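Local coordinates for protein transcriptional regulator Tm0710 (Thermotoga maritima, PDB 2A61) that regulates transcription, probably by binding DNA as a dimer through the winged helix-turn-helix of the MarR family, at the interface of chains A and B. Coordinates in Å, arbitrary orientation; residue numbers count along the deposited sequence, not the author numbering. Chains: chain A/B, transcriptional regulator Tm0710.

The interface of chains A and B. Residues chain A 14-15, 18, 112, 131; chain B 11, 15, 134-135, 138.
A:Ile14 reaches from helix 5-23 of one subunit into side chains of two helices of the other, B:Leu11 on helix 5-23 and B:Leu134, B:Lys135 and B:Met138 on helix 121-141. At its CB the chain forks. The branch CG2, anti to the backbone N, meets the methyl CD2 of B:Leu11 at 3.9 Å and also the methyl CE of B:Met138. The other branch runs beside the backbone N (chi1 -74°), and its CG1 lies 3.8 Å from CB of B:Lys135, where the lysine is still aliphatic. The tip CD1 ends 3.9 Å from CD2 of B:Leu134. A beta-branched residue suits this place because CG2 bridges B:Leu11 and B:Met138, on two helices, while the longer arm lies along B:Lys135 and B:Leu134. An alanine here would probably leave the methyls of B:Leu11, B:Leu134 and B:Met138 without their shared partner and open a gap between the helices.

B:Met138 is extended until its last torsion, where a bend (chi3 -72°) turns CE towards CG2 of A:Ile14 and, at 3.9 Å, CD1 of A:Ile112; the flexible chain lets this methyl reach both isoleucines, while SD lies 3.5 Å from the carbonyl O of A:Ile14. Leucine's fork gives B:Leu11 two methyls for separate partners, CD2 for A:Ile112 and CD1 for CD2 of A:Leu131 at 4.1 Å. Beside this apolar patch a disulphide joins the chains, SG of A:Cys15 to SG of B:Cys15 at 2.1 Å, a covalent tie between equivalent residues, for which cysteine thiols are suited; the structure alone does not show whether it forms in the cell.

The patch lies where N-terminal helices 5-23 meet each other and the C-terminal helices 95-119 and 121-141, the intertwined dimerisation region typical of MarR proteins; two-fold symmetry, whose axis passes by the disulphide, repeats the apolar contacts with the chains exchanged.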
loop_
_atom_site.group_PDB
_atom_site.type_symbol
_atom_site.label_atom_id
_atom_site.label_comp_id
_atom_site.label_asym_id
_atom_site.label_seq_id
_atom_site.Cartn_x
_atom_site.Cartn_y
_atom_site.Cartn_z
ATOM N N ILE A 14 6.300 9.047 -4.765
ATOM C CA ILE A 14 7.322 8.819 -3.730
ATOM C C ILE A 14 7.026 7.529 -2.961
ATOM O O ILE A 14 7.911 6.699 -2.756
ATOM C CB ILE A 14 7.405 10.029 -2.765
ATOM C CG1 ILE A 14 8.105 11.202 -3.480
ATOM C CG2 ILE A 14 8.136 9.672 -1.486
ATOM C CD1 ILE A 14 7.922 12.564 -2.761
ATOM N N CYS A 15 5.776 7.403 -2.519
ATOM C CA CYS A 15 5.344 6.285 -1.687
ATOM C C CYS A 15 5.421 4.969 -2.463
ATOM O O CYS A 15 5.861 3.960 -1.909
ATOM C CB CYS A 15 3.948 6.531 -1.194
ATOM S SG CYS A 15 3.873 7.915 -0.095
ATOM N N VAL A 18 9.256 3.852 -2.815
ATOM C CA VAL A 18 9.820 3.254 -1.630
ATOM C C VAL A 18 9.135 1.918 -1.324
ATOM O O VAL A 18 9.789 1.020 -0.835
ATOM C CB VAL A 18 9.868 4.195 -0.435
ATOM C CG1 VAL A 18 8.506 4.558 -0.012
ATOM C CG2 VAL A 18 10.708 3.538 0.698
ATOM N N ILE A 112 16.719 5.112 1.085
ATOM C CA ILE A 112 16.574 6.509 1.520
ATOM C C ILE A 112 17.953 7.114 1.860
ATOM O O ILE A 112 18.188 8.301 1.613
ATOM C CB ILE A 112 15.604 6.605 2.725
ATOM C CG1 ILE A 112 14.152 6.216 2.310
ATOM C CG2 ILE A 112 15.682 8.012 3.408
ATOM C CD1 ILE A 112 13.518 7.068 1.247
ATOM N N LEU A 131 8.883 17.366 6.217
ATOM C CA LEU A 131 8.136 16.102 6.349
ATOM C C LEU A 131 7.603 15.920 7.765
ATOM O O LEU A 131 6.513 15.398 7.956
ATOM C CB LEU A 131 8.997 14.885 5.943
ATOM C CG LEU A 131 9.398 14.763 4.456
ATOM C CD1 LEU A 131 10.531 13.771 4.298
ATOM C CD2 LEU A 131 8.219 14.329 3.579
ATOM N N LEU B 11 8.646 9.167 6.602
ATOM C CA LEU B 11 8.028 9.053 5.278
ATOM C C LEU B 11 7.067 7.849 5.223
ATOM O O LEU B 11 5.990 7.915 4.615
ATOM C CB LEU B 11 9.132 8.933 4.224
ATOM C CG LEU B 11 8.681 8.965 2.766
ATOM C CD1 LEU B 11 8.155 10.396 2.435
ATOM C CD2 LEU B 11 9.807 8.508 1.782
ATOM N N CYS B 15 3.125 8.067 4.209
ATOM C CA CYS B 15 2.634 7.187 3.145
ATOM C C CYS B 15 1.460 6.336 3.663
ATOM O O CYS B 15 0.453 6.209 2.975
ATOM C CB CYS B 15 3.799 6.356 2.571
ATOM S SG CYS B 15 4.967 7.340 1.546
ATOM N N LEU B 134 12.954 15.750 -4.056
ATOM C CA LEU B 134 13.083 14.425 -3.437
ATOM C C LEU B 134 12.665 13.330 -4.402
ATOM O O LEU B 134 13.334 12.279 -4.501
ATOM C CB LEU B 134 12.186 14.359 -2.186
ATOM C CG LEU B 134 12.042 13.020 -1.441
ATOM C CD1 LEU B 134 13.390 12.610 -0.862
ATOM C CD2 LEU B 134 10.920 13.074 -0.354
ATOM N N LYS B 135 11.530 13.557 -5.079
ATOM C CA LYS B 135 10.987 12.555 -5.986
ATOM C C LYS B 135 11.948 12.308 -7.149
ATOM O O LYS B 135 12.174 11.154 -7.550
ATOM C CB LYS B 135 9.608 13.012 -6.462
ATOM C CG LYS B 135 8.838 12.072 -7.335
ATOM C CD LYS B 135 9.176 12.286 -8.780
ATOM C CE LYS B 135 8.414 11.276 -9.580
ATOM N NZ LYS B 135 8.156 11.728 -11.000
ATOM N N MET B 138 14.902 10.431 -5.930
ATOM C CA MET B 138 14.459 9.056 -5.671
ATOM C C MET B 138 14.354 8.263 -7.007
ATOM O O MET B 138 14.794 7.139 -7.091
ATOM C CB MET B 138 13.119 9.080 -4.943
ATOM C CG MET B 138 12.589 7.727 -4.519
ATOM S SD MET B 138 11.088 7.873 -3.509
ATOM C CE MET B 138 11.786 8.501 -1.997
#